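Local coordinates for protein beta-mannosidase (Trichoderma harzianum, PDB 4CVU) that probably hydrolyses terminal beta-mannosidic bonds at the non-reducing ends of sugar chains, as a glycoside hydrolase of family 2, at residues Trp200-Ala205 against Arg420-Gly425. Residues are numbered along the deposited sequence; the frame is centred on the assembly and turned at random.
Sequences WDWGPA and RVWSSG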
ATOM      1  N   TRP A 200     -17.342   3.054  15.384  1.00 36.19           N
ATOM      2  CA  TRP A 200     -17.511   4.312  16.152  1.00 34.25           C
ATOM      3  C   TRP A 200     -17.014   5.442  15.253  1.00 34.21           C
ATOM      4  O   TRP A 200     -16.522   5.207  14.119  1.00 34.46           O
ATOM      5  CB  TRP A 200     -16.786   4.252  17.523  1.00 33.19           C
ATOM      6  CG  TRP A 200     -17.513   4.982  18.708  1.00 33.46           C
ATOM      7  CD1 TRP A 200     -17.284   6.236  19.147  1.00 33.62           C
ATOM      8  CD2 TRP A 200     -18.560   4.452  19.553  1.00 33.53           C
ATOM      9  NE1 TRP A 200     -18.124   6.555  20.197  1.00 33.34           N
ATOM     10  CE2 TRP A 200     -18.922   5.477  20.461  1.00 35.41           C
ATOM     11  CE3 TRP A 200     -19.236   3.239  19.610  1.00 34.94           C
ATOM     12  CZ2 TRP A 200     -19.914   5.315  21.423  1.00 34.81           C
ATOM     13  CZ3 TRP A 200     -20.225   3.058  20.599  1.00 35.92           C
ATOM     14  CH2 TRP A 200     -20.548   4.110  21.498  1.00 35.48           C
ATOM     15  N   ASP A 201     -17.138   6.677  15.741  1.00 33.54           N
ATOM     16  CA  ASP A 201     -16.744   7.829  14.972  1.00 32.80           C
ATOM     17  C   ASP A 201     -15.227   8.047  14.920  1.00 30.16           C
ATOM     18  O   ASP A 201     -14.805   9.003  14.315  1.00 30.53           O
ATOM     19  CB  ASP A 201     -17.486   9.124  15.409  1.00 31.72           C
ATOM     20  CG  ASP A 201     -17.288   9.491  16.857  1.00 34.04           C
ATOM     21  OD1 ASP A 201     -16.520   8.844  17.612  1.00 33.42           O
ATOM     22  OD2 ASP A 201     -17.918  10.502  17.267  1.00 32.97           O
ATOM     23  N   TRP A 202     -14.436   7.116  15.455  1.00 30.13           N
ATOM     24  CA  TRP A 202     -13.004   7.091  15.259  1.00 29.20           C
ATOM     25  C   TRP A 202     -12.481   5.708  14.865  1.00 29.46           C
ATOM     26  O   TRP A 202     -11.300   5.536  14.878  1.00 30.07           O
ATOM     27  CB  TRP A 202     -12.221   7.535  16.517  1.00 28.97           C
ATOM     28  CG  TRP A 202     -12.877   7.170  17.789  1.00 29.81           C
ATOM     29  CD1 TRP A 202     -13.535   8.035  18.645  1.00 30.15           C
ATOM     30  CD2 TRP A 202     -13.033   5.870  18.334  1.00 29.29           C
ATOM     31  NE1 TRP A 202     -14.068   7.337  19.690  1.00 29.71           N
ATOM     32  CE2 TRP A 202     -13.762   6.006  19.525  1.00 29.25           C
ATOM     33  CE3 TRP A 202     -12.614   4.581  17.938  1.00 28.93           C
ATOM     34  CZ2 TRP A 202     -14.096   4.915  20.306  1.00 29.51           C
ATOM     35  CZ3 TRP A 202     -12.914   3.530  18.726  1.00 29.54           C
ATOM     36  CH2 TRP A 202     -13.640   3.671  19.893  1.00 29.62           C
ATOM     37  N   GLY A 203     -13.329   4.752  14.568  1.00 31.39           N
ATOM     38  CA  GLY A 203     -12.859   3.347  14.338  1.00 32.93           C
ATOM     39  C   GLY A 203     -13.778   2.560  13.451  1.00 33.57           C
ATOM     40  O   GLY A 203     -14.923   2.999  13.164  1.00 32.16           O
ATOM     41  N   PRO A 204     -13.277   1.405  12.942  1.00 33.20           N
ATOM     42  CA  PRO A 204     -13.975   0.537  11.996  1.00 32.93           C
ATOM     43  C   PRO A 204     -14.937  -0.417  12.700  1.00 34.44           C
ATOM     44  O   PRO A 204     -14.999  -0.465  13.973  1.00 34.30           O
ATOM     45  CB  PRO A 204     -12.819  -0.265  11.344  1.00 33.47           C
ATOM     46  CG  PRO A 204     -11.812  -0.384  12.449  1.00 33.02           C
ATOM     47  CD  PRO A 204     -11.929   0.891  13.274  1.00 32.97           C
ATOM     48  N   ALA A 205     -15.681  -1.176  11.906  1.00 32.51           N
ATOM     49  CA  ALA A 205     -16.688  -2.070  12.423  1.00 33.35           C
ATOM     50  C   ALA A 205     -16.458  -3.480  11.953  1.00 34.51           C
ATOM     51  O   ALA A 205     -17.204  -3.951  11.069  1.00 34.68           O
ATOM     52  CB  ALA A 205     -18.061  -1.616  11.953  1.00 33.54           C
ATOM     53  N   ARG A 420      -9.015   7.967  31.712  1.00 33.62           N
ATOM     54  CA  ARG A 420     -10.350   7.448  31.743  1.00 34.36           C
ATOM     55  C   ARG A 420     -10.466   6.309  30.769  1.00 34.14           C
ATOM     56  O   ARG A 420     -10.314   6.529  29.570  1.00 34.37           O
ATOM     57  CB  ARG A 420     -11.374   8.512  31.366  1.00 33.12           C
ATOM     58  CG  ARG A 420     -12.719   7.911  31.026  1.00 33.28           C
ATOM     59  CD  ARG A 420     -13.792   8.973  31.120  1.00 32.67           C
ATOM     60  NE  ARG A 420     -15.097   8.468  30.699  1.00 33.89           N
ATOM     61  CZ  ARG A 420     -15.812   8.893  29.660  1.00 34.56           C
ATOM     62  NH1 ARG A 420     -15.382   9.843  28.841  1.00 37.18           N
ATOM     63  NH2 ARG A 420     -16.991   8.350  29.433  1.00 37.66           N
ATOM     64  N   VAL A 421     -10.742   5.116  31.281  1.00 34.20           N
ATOM     65  CA  VAL A 421     -10.922   3.934  30.466  1.00 35.14           C
ATOM     66  C   VAL A 421     -12.374   3.938  29.965  1.00 34.79           C
ATOM     67  O   VAL A 421     -13.293   3.463  30.623  1.00 35.39           O
ATOM     68  CB  VAL A 421     -10.570   2.630  31.212  1.00 35.56           C
ATOM     69  CG1 VAL A 421     -10.595   1.443  30.261  1.00 36.43           C
ATOM     70  CG2 VAL A 421      -9.216   2.733  31.844  1.00 35.26           C
ATOM     71  N   TRP A 422     -12.525   4.484  28.764  1.00 35.20           N
ATOM     72  CA  TRP A 422     -13.775   4.809  28.131  1.00 35.20           C
ATOM     73  C   TRP A 422     -14.657   3.595  27.853  1.00 35.43           C
ATOM     74  O   TRP A 422     -14.166   2.563  27.423  1.00 34.10           O
ATOM     75  CB  TRP A 422     -13.443   5.528  26.803  1.00 35.47           C
ATOM     76  CG  TRP A 422     -14.648   5.799  25.934  1.00 33.91           C
ATOM     77  CD1 TRP A 422     -15.506   6.863  26.052  1.00 33.63           C
ATOM     78  CD2 TRP A 422     -15.125   5.011  24.850  1.00 32.73           C
ATOM     79  NE1 TRP A 422     -16.474   6.795  25.075  1.00 33.50           N
ATOM     80  CE2 TRP A 422     -16.271   5.658  24.336  1.00 33.59           C
ATOM     81  CE3 TRP A 422     -14.716   3.799  24.270  1.00 33.56           C
ATOM     82  CZ2 TRP A 422     -17.013   5.136  23.266  1.00 33.39           C
ATOM     83  CZ3 TRP A 422     -15.434   3.291  23.204  1.00 33.55           C
ATOM     84  CH2 TRP A 422     -16.577   3.949  22.717  1.00 33.76           C
ATOM     85  N   SER A 423     -15.961   3.724  28.085  1.00 35.40           N
ATOM     86  CA  SER A 423     -16.922   2.668  27.679  1.00 35.29           C
ATOM     87  C   SER A 423     -17.597   3.097  26.376  1.00 34.29           C
ATOM     88  O   SER A 423     -17.993   4.256  26.266  1.00 34.85           O
ATOM     89  CB  SER A 423     -17.964   2.407  28.790  1.00 35.21           C
ATOM     90  OG  SER A 423     -18.676   3.612  29.153  1.00 36.76           O
ATOM     91  N   SER A 424     -17.760   2.206  25.391  1.00 34.35           N
ATOM     92  CA  SER A 424     -17.441   0.795  25.447  1.00 33.82           C
ATOM     93  C   SER A 424     -16.622   0.357  24.271  1.00 34.38           C
ATOM     94  O   SER A 424     -17.076   0.398  23.113  1.00 33.14           O
ATOM     95  CB  SER A 424     -18.700  -0.093  25.535  1.00 35.56           C
ATOM     96  OG  SER A 424     -18.413  -1.489  25.267  1.00 34.93           O
ATOM     97  N   GLY A 425     -15.354   0.217  24.628  1.00 37.81           N
ATOM     98  CA  GLY A 425     -14.487  -0.931  24.382  1.00 38.68           C
ATOM     99  C   GLY A 425     -14.774  -1.983  25.449  1.00 35.96           C
ATOM    100  O   GLY A 425     -15.822  -2.662  25.398  1.00 34.21           O
TER
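Trp200, Trp202 and Trp422 make a three-tryptophan aromatic cluster in which Trp422 gives its edge to one indole and a face to the other. The cluster joins a loop in the galactose-binding-like domain to the end of strand 418-421, part of the mostly parallel sheet expected for the family 2 catalytic barrel. The contact is buried, and no hydrogen bond crosses it. The six-membered ring of Trp422 meets the Trp200 face in a T-shaped stack, with planes at 79°. Its CH2 lies 3.6 Å above the Trp200 ring plane. In the second stack, an offset edge-to-face pair, the Trp202 edge comes over a Trp422 face, the planes at 77° and the six-membered centroids 5.3 Å apart. CG of Trp422 stands anti to the backbone N (chi1 173°), which turns the far edge of the indole toward Trp200 and one face toward Trp202. Trp200 CD1 lies 3.1 Å above the Trp202 ring plane, offset toward its rim. Shortening Trp200 to an alanine would probably leave the Trp422 edge without its facing ring and the Trp202 face without this cover. The peptide bond before Ser424 is cis, and Ser424 N sits 3.3 Å above the other Trp422 face, offset toward the rim. Nearby, Arg420 forms salt bridges with Glu446 and Glu594. Trp422 CZ3 lies 3.6 Å from Trp202 CZ2, while Trp422 CZ2 comes within 3.4 Å of Trp200 CE2.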